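Local structure of CRISPR system Cmr subunit Cmr1-1 (Pyrococcus furiosus, 4W8Z) at residues G102-S107 against N246-Y251; R253-K258 against K314-W319. The protein binds RNA and, together with Cmr6, caps the type III-B Cmr ribonucleoprotein complex that serves CRISPR defence against mobile genetic elements. All blocks are in the same frame, centred on the assembly; numbering follows the deposited sequence.

Interaction 1: G102-S107 against N246-Y251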
loop_
_atom_site.group_PDB
_atom_site.type_symbol
_atom_site.label_atom_id
_atom_site.label_comp_id
_atom_site.label_asym_id
_atom_site.label_seq_id
_atom_site.Cartn_x
_atom_site.Cartn_y
_atom_site.Cartn_z
ATOM N N GLY A 102 3.033 -2.277 -19.127
ATOM C CA GLY A 102 1.750 -2.602 -19.724
ATOM C C GLY A 102 0.949 -3.726 -19.099
ATOM O O GLY A 102 -0.248 -3.854 -19.359
ATOM N N TYR A 103 1.588 -4.552 -18.280
ATOM C CA TYR A 103 0.863 -5.635 -17.631
ATOM C C TYR A 103 0.415 -5.255 -16.222
ATOM O O TYR A 103 -0.740 -5.467 -15.869
ATOM C CB TYR A 103 1.710 -6.906 -17.608
ATOM C CG TYR A 103 1.838 -7.549 -18.971
ATOM C CD1 TYR A 103 0.814 -8.335 -19.488
ATOM C CD2 TYR A 103 2.977 -7.360 -19.745
ATOM C CE1 TYR A 103 0.924 -8.921 -20.735
ATOM C CE2 TYR A 103 3.096 -7.941 -20.996
ATOM C CZ TYR A 103 2.066 -8.722 -21.486
ATOM O OH TYR A 103 2.186 -9.303 -22.731
ATOM N N ILE A 104 1.306 -4.684 -15.421
ATOM C CA ILE A 104 0.919 -4.292 -14.072
ATOM C C ILE A 104 -0.114 -3.166 -14.107
ATOM O O ILE A 104 -0.978 -3.095 -13.236
ATOM C CB ILE A 104 2.131 -3.860 -13.205
ATOM C CG1 ILE A 104 2.895 -2.698 -13.838
ATOM C CG2 ILE A 104 3.070 -5.033 -12.959
ATOM C CD1 ILE A 104 4.015 -2.176 -12.959
ATOM N N TRP A 105 -0.037 -2.298 -15.113
ATOM C CA TRP A 105 -0.977 -1.181 -15.229
ATOM C C TRP A 105 -1.922 -1.339 -16.414
ATOM O O TRP A 105 -2.440 -0.349 -16.931
ATOM C CB TRP A 105 -0.232 0.146 -15.358
ATOM C CG TRP A 105 0.580 0.504 -14.154
ATOM C CD1 TRP A 105 0.664 -0.192 -12.984
ATOM C CD2 TRP A 105 1.427 1.649 -14.000
ATOM N NE1 TRP A 105 1.510 0.445 -12.115
ATOM C CE2 TRP A 105 1.995 1.576 -12.715
ATOM C CE3 TRP A 105 1.764 2.723 -14.825
ATOM C CZ2 TRP A 105 2.877 2.544 -12.233
ATOM C CZ3 TRP A 105 2.645 3.680 -14.344
ATOM C CH2 TRP A 105 3.188 3.584 -13.062
ATOM N N PHE A 106 -2.131 -2.584 -16.836
ATOM C CA PHE A 106 -3.042 -2.910 -17.929
ATOM C C PHE A 106 -4.367 -2.156 -17.841
ATOM O O PHE A 106 -4.806 -1.547 -18.814
ATOM C CB PHE A 106 -3.301 -4.420 -17.952
ATOM C CG PHE A 106 -4.335 -4.849 -18.952
ATOM C CD1 PHE A 106 -5.673 -4.921 -18.601
ATOM C CD2 PHE A 106 -3.968 -5.202 -20.240
ATOM C CE1 PHE A 106 -6.629 -5.316 -19.519
ATOM C CE2 PHE A 106 -4.919 -5.602 -21.164
ATOM C CZ PHE A 106 -6.250 -5.659 -20.800
ATOM N N SER A 107 -4.994 -2.202 -16.670
ATOM C CA SER A 107 -6.307 -1.597 -16.460
ATOM C C SER A 107 -6.310 -0.093 -16.729
ATOM O O SER A 107 -7.300 0.453 -17.207
ATOM C CB SER A 107 -6.797 -1.871 -15.032
ATOM O OG SER A 107 -7.301 -3.190 -14.900
ATOM N N ASN A 246 8.064 -7.211 -15.705
ATOM C CA ASN A 246 8.598 -8.446 -16.264
ATOM C C ASN A 246 8.254 -9.632 -15.376
ATOM O O ASN A 246 7.820 -10.676 -15.859
ATOM C CB ASN A 246 10.111 -8.355 -16.453
ATOM C CG ASN A 246 10.502 -7.422 -17.586
ATOM O OD1 ASN A 246 9.675 -7.067 -18.431
ATOM N ND2 ASN A 246 11.772 -7.026 -17.613
ATOM N N SER A 247 8.439 -9.454 -14.072
ATOM C CA SER A 247 8.113 -10.486 -13.098
ATOM C C SER A 247 6.632 -10.841 -13.141
ATOM O O SER A 247 6.266 -12.018 -13.137
ATOM C CB SER A 247 8.494 -10.034 -11.689
ATOM O OG SER A 247 9.892 -9.849 -11.573
ATOM N N TYR A 248 5.785 -9.816 -13.191
ATOM C CA TYR A 248 4.342 -10.022 -13.168
ATOM C C TYR A 248 3.836 -10.663 -14.458
ATOM O O TYR A 248 2.833 -11.376 -14.451
ATOM C CB TYR A 248 3.608 -8.701 -12.922
ATOM C CG TYR A 248 2.110 -8.823 -13.067
ATOM C CD1 TYR A 248 1.342 -9.418 -12.072
ATOM C CD2 TYR A 248 1.466 -8.367 -14.209
ATOM C CE1 TYR A 248 -0.028 -9.544 -12.207
ATOM C CE2 TYR A 248 0.099 -8.489 -14.354
ATOM C CZ TYR A 248 -0.646 -9.075 -13.350
ATOM O OH TYR A 248 -2.011 -9.192 -13.504
ATOM N N LYS A 249 4.524 -10.410 -15.566
ATOM C CA LYS A 249 4.126 -10.988 -16.843
ATOM C C LYS A 249 4.294 -12.503 -16.813
ATOM O O LYS A 249 3.444 -13.242 -17.307
ATOM C CB LYS A 249 4.942 -10.384 -17.984
ATOM C CG LYS A 249 4.540 -10.863 -19.369
ATOM C CD LYS A 249 5.573 -10.446 -20.404
ATOM C CE LYS A 249 5.271 -11.030 -21.774
ATOM N NZ LYS A 249 6.402 -10.824 -22.733
ATOM N N GLU A 250 5.394 -12.958 -16.217
ATOM C CA GLU A 250 5.674 -14.384 -16.119
ATOM C C GLU A 250 4.799 -15.034 -15.056
ATOM O O GLU A 250 4.329 -16.162 -15.228
ATOM C CB GLU A 250 7.156 -14.622 -15.814
ATOM C CG GLU A 250 7.546 -16.088 -15.615
ATOM C CD GLU A 250 7.350 -16.958 -16.858
ATOM O OE1 GLU A 250 7.023 -16.429 -17.946
ATOM O OE2 GLU A 250 7.529 -18.192 -16.743
ATOM N N TYR A 251 4.586 -14.309 -13.962
ATOM C CA TYR A 251 3.687 -14.737 -12.893
ATOM C C TYR A 251 2.284 -14.977 -13.437
ATOM O O TYR A 251 1.668 -16.005 -13.170
ATOM C CB TYR A 251 3.665 -13.683 -11.789
ATOM C CG TYR A 251 2.724 -13.946 -10.634
ATOM C CD1 TYR A 251 2.977 -14.954 -9.713
ATOM C CD2 TYR A 251 1.600 -13.150 -10.437
ATOM C CE1 TYR A 251 2.129 -15.176 -8.643
ATOM C CE2 TYR A 251 0.749 -13.365 -9.369
ATOM C CZ TYR A 251 1.019 -14.377 -8.479
ATOM O OH TYR A 251 0.172 -14.585 -7.417
#
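Tyr103 and Lys249 show how a lysine can pack through its methylene groups. The extended chain of Lys249 runs obliquely over one face of the Tyr103 ring, displaced toward the rim. Its CG lies 3.9 Å from the ring centroid and 19° off the normal, a CH-pi contact, while CD comes within 3.6 Å of Tyr103 CE2. Farther along, Lys249 CE reaches the phenol end, 3.7 Å from Tyr103 OH. The same tyrosine also meets the other aromatic residue of the contact. Tyr103 CB sits at the edge of the Tyr248 ring and in its plane, 3.7 Å from Tyr248 CD2. This ring comes off the helix with CG anti to the backbone N (chi1 173°), a torsion that carries it toward the turn, where its CE2 approaches Tyr103 O to 3.5 Å. At the base of the ring, the CG2 branch of Ile104 touches Tyr248 CB at 3.7 Å.

Behind these side chains lies a type I beta turn from Tyr103 to Phe106, closed by a weak bond from Phe106 N to Tyr103 O. Trp105, within the turn, occupies the N-cap position of helix 106-113. The turn is also tied to the long helix just before the contacting segment: Asn245 OD1 bonds to the backbone nitrogens of both Tyr103 and Ile104. A further link joins Asn246 OD1 to Asn100 ND2. The 102-107 turn, in the RAMP superfamily region, is thus fixed by polar bonds at its flank to helix 237-264 of the Cmr1-like C-terminal region, while between the two segments themselves the chemistry is apolar and aromatic: shape and dispersion hold Tyr103 and Ile104 against Tyr248 and Lys249, with the lysine contributing its hydrocarbon chain.

Interaction 2: R253-K258 against K314-W319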
loop_
_atom_site.group_PDB
_atom_site.type_symbol
_atom_site.label_atom_id
_atom_site.label_comp_id
_atom_site.label_asym_id
_atom_site.label_seq_id
_atom_site.Cartn_x
_atom_site.Cartn_y
_atom_site.Cartn_z
ATOM N N ARG A 253 1.526 -15.418 -16.612
ATOM C CA ARG A 253 1.566 -16.437 -17.658
ATOM C C ARG A 253 1.337 -17.832 -17.079
ATOM O O ARG A 253 0.519 -18.599 -17.585
ATOM C CB ARG A 253 2.896 -16.389 -18.409
ATOM C CG ARG A 253 2.900 -17.209 -19.687
ATOM C CD ARG A 253 4.283 -17.293 -20.310
ATOM N NE ARG A 253 5.236 -17.993 -19.455
ATOM C CZ ARG A 253 5.282 -19.315 -19.317
ATOM N NH1 ARG A 253 4.418 -20.081 -19.969
ATOM N NH2 ARG A 253 6.187 -19.872 -18.519
ATOM N N ARG A 254 2.055 -18.148 -16.005
ATOM C CA ARG A 254 1.913 -19.441 -15.345
ATOM C C ARG A 254 0.573 -19.548 -14.619
ATOM O O ARG A 254 0.007 -20.635 -14.489
ATOM C CB ARG A 254 3.062 -19.669 -14.363
ATOM C CG ARG A 254 4.421 -19.667 -15.014
ATOM C CD ARG A 254 5.489 -20.097 -14.038
ATOM N NE ARG A 254 6.823 -19.913 -14.596
ATOM C CZ ARG A 254 7.950 -20.184 -13.948
ATOM N NH1 ARG A 254 7.911 -20.661 -12.710
ATOM N NH2 ARG A 254 9.118 -19.979 -14.541
ATOM N N ARG A 255 0.080 -18.412 -14.144
ATOM C CA ARG A 255 -1.191 -18.356 -13.440
ATOM C C ARG A 255 -2.335 -18.779 -14.353
ATOM O O ARG A 255 -3.175 -19.595 -13.975
ATOM C CB ARG A 255 -1.427 -16.946 -12.902
ATOM C CG ARG A 255 -2.590 -16.829 -11.958
ATOM C CD ARG A 255 -2.706 -15.412 -11.442
ATOM N NE ARG A 255 -2.849 -15.387 -9.993
ATOM C CZ ARG A 255 -2.945 -14.277 -9.278
ATOM N NH1 ARG A 255 -2.915 -13.096 -9.882
ATOM N NH2 ARG A 255 -3.072 -14.347 -7.961
ATOM N N ILE A 256 -2.349 -18.218 -15.561
ATOM C CA ILE A 256 -3.341 -18.557 -16.577
ATOM C C ILE A 256 -3.336 -20.056 -16.881
ATOM O O ILE A 256 -4.384 -20.701 -16.874
ATOM C CB ILE A 256 -3.093 -17.768 -17.881
ATOM C CG1 ILE A 256 -3.278 -16.269 -17.638
ATOM C CG2 ILE A 256 -4.028 -18.237 -18.977
ATOM C CD1 ILE A 256 -2.767 -15.404 -18.764
ATOM N N LYS A 257 -2.154 -20.607 -17.138
ATOM C CA LYS A 257 -2.029 -22.028 -17.427
ATOM C C LYS A 257 -2.498 -22.875 -16.247
ATOM O O LYS A 257 -3.164 -23.894 -16.427
ATOM C CB LYS A 257 -0.582 -22.380 -17.787
ATOM C CG LYS A 257 -0.154 -21.955 -19.183
ATOM C CD LYS A 257 0.513 -23.111 -19.909
ATOM C CE LYS A 257 1.938 -23.338 -19.429
ATOM N NZ LYS A 257 2.920 -22.611 -20.287
ATOM N N LYS A 258 -2.157 -22.435 -15.040
ATOM C CA LYS A 258 -2.478 -23.180 -13.830
ATOM C C LYS A 258 -3.983 -23.298 -13.622
ATOM O O LYS A 258 -4.497 -24.373 -13.310
ATOM C CB LYS A 258 -1.832 -22.522 -12.607
ATOM C CG LYS A 258 -2.074 -23.263 -11.303
ATOM C CD LYS A 258 -1.119 -22.811 -10.214
ATOM C CE LYS A 258 -1.728 -21.757 -9.315
ATOM N NZ LYS A 258 -0.839 -21.468 -8.148
ATOM N N LYS A 314 -13.919 -12.237 -12.190
ATOM C CA LYS A 314 -13.533 -11.165 -13.095
ATOM C C LYS A 314 -12.378 -11.694 -13.936
ATOM O O LYS A 314 -11.998 -12.853 -13.786
ATOM C CB LYS A 314 -13.144 -9.907 -12.318
ATOM C CG LYS A 314 -12.191 -10.166 -11.167
ATOM C CD LYS A 314 -12.092 -8.966 -10.255
ATOM C CE LYS A 314 -10.982 -9.155 -9.240
ATOM N NZ LYS A 314 -10.974 -8.067 -8.232
ATOM N N HIS A 315 -11.814 -10.874 -14.813
ATOM C CA HIS A 315 -10.714 -11.361 -15.639
ATOM C C HIS A 315 -9.483 -11.635 -14.782
ATOM O O HIS A 315 -9.210 -10.918 -13.816
ATOM C CB HIS A 315 -10.373 -10.372 -16.750
ATOM C CG HIS A 315 -9.636 -10.995 -17.891
ATOM N ND1 HIS A 315 -8.274 -11.226 -17.865
ATOM C CD2 HIS A 315 -10.072 -11.458 -19.087
ATOM C CE1 HIS A 315 -7.907 -11.795 -18.998
ATOM N NE2 HIS A 315 -8.977 -11.946 -19.758
ATOM N N ILE A 316 -8.744 -12.678 -15.150
ATOM C CA ILE A 316 -7.600 -13.136 -14.365
ATOM C C ILE A 316 -6.510 -12.063 -14.266
ATOM O O ILE A 316 -5.680 -12.086 -13.354
ATOM C CB ILE A 316 -7.006 -14.436 -14.958
ATOM C CG1 ILE A 316 -5.976 -15.051 -14.000
ATOM C CG2 ILE A 316 -6.418 -14.179 -16.332
ATOM C CD1 ILE A 316 -5.881 -16.558 -14.083
ATOM N N VAL A 317 -6.533 -11.107 -15.189
ATOM C CA VAL A 317 -5.591 -9.997 -15.150
ATOM C C VAL A 317 -5.894 -9.075 -13.966
ATOM O O VAL A 317 -5.028 -8.329 -13.512
ATOM C CB VAL A 317 -5.612 -9.188 -16.473
ATOM C CG1 VAL A 317 -6.869 -8.338 -16.575
ATOM C CG2 VAL A 317 -4.367 -8.325 -16.587
ATOM N N ASP A 318 -7.123 -9.145 -13.460
ATOM C CA ASP A 318 -7.547 -8.290 -12.355
ATOM C C ASP A 318 -7.428 -8.997 -11.009
ATOM O O ASP A 318 -7.649 -8.388 -9.960
ATOM C CB ASP A 318 -8.987 -7.815 -12.562
ATOM C CG ASP A 318 -9.116 -6.793 -13.684
ATOM O OD1 ASP A 318 -8.167 -6.003 -13.895
ATOM O OD2 ASP A 318 -10.176 -6.776 -14.350
ATOM N N TRP A 319 -7.087 -10.282 -11.038
ATOM C CA TRP A 319 -6.925 -11.050 -9.808
ATOM C C TRP A 319 -5.803 -10.462 -8.956
ATOM O O TRP A 319 -4.772 -10.045 -9.482
ATOM C CB TRP A 319 -6.645 -12.521 -10.125
ATOM C CG TRP A 319 -7.848 -13.272 -10.633
ATOM C CD1 TRP A 319 -9.029 -12.734 -11.073
ATOM C CD2 TRP A 319 -7.992 -14.694 -10.746
ATOM N NE1 TRP A 319 -9.890 -13.733 -11.459
ATOM C CE2 TRP A 319 -9.280 -14.945 -11.264
ATOM C CE3 TRP A 319 -7.156 -15.781 -10.466
ATOM C CZ2 TRP A 319 -9.752 -16.237 -11.497
ATOM C CZ3 TRP A 319 -7.629 -17.061 -10.691
ATOM C CH2 TRP A 319 -8.912 -17.278 -11.206
#
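Arg255 and Ile316 both send their side chains out with CG or CG1 anti to the backbone N, chi1 being -170° in each, and the two chains pass each other running in opposing senses. Arg255 CG consequently lies beside Ile316 CD1, at 3.9 Å. Beyond that point a bend at chi3 (-131°) turns the arginine toward Trp319. There the CB of Trp319 covers one face of the guanidinium, 3.8 Å from Arg255 NH1, while Arg255 NE lies at the edge of the indole, near its plane. The two flat groups stand 74° apart, so they do not stack. The charge is answered outside the pair, because Arg255 NH2 bonds to Asn320 O and forms a salt bridge with Glu310. Alongside, Ile256 CG1 meets the CG2 branch of Ile316 at 4.0 Å.

Bonds and packing inside the loop hold its own side chains. Ile316 CG1 rests over one face of the Trp319 ring, 3.8 Å above the plane, and Trp319 NE1 makes a long, bent bond of 3.3 Å to Lys314 O from above the carbonyl plane. Tyr259 of the long helix adds an edge-to-face contact with the same indole. A tight turn is fixed by Asp318 N bonding to His315 O at 2.8 Å, and by Val317 N donating to His315 ND1, 3.2 Å away in the imidazole plane. This loop, between strand 294-302 and helix 327-330, packs on helix 237-264; the strand and helix order here is consistent with the ferredoxin-like beta-alpha-beta-beta-alpha-beta fold of RAMP proteins, in which helix 237-264 would be the first helix.

Interactions 1 and 2 follow one another along helix 237-264, their centres 11 Å apart, and the two partners that rest on it also meet. Phe106 CD1 of the 102-107 turn packs at 4.1 Å from Val317 CG1 of the loop, and Ser107 OG lies 3.1 Å from Asp318 OD1. Arg158 ties these two residues together, bonding to Ser107 OG and forming a salt bridge with Asp318. Tyr248 spans both contacts: its ring edge meets the turn, while its OH lies 3.1 Å from Val317 O. One helix of the Cmr1-like C-terminal region thus carries a turn from the RAMP superfamily region and a loop from its own, in this apo structure of an RNA-binding protein.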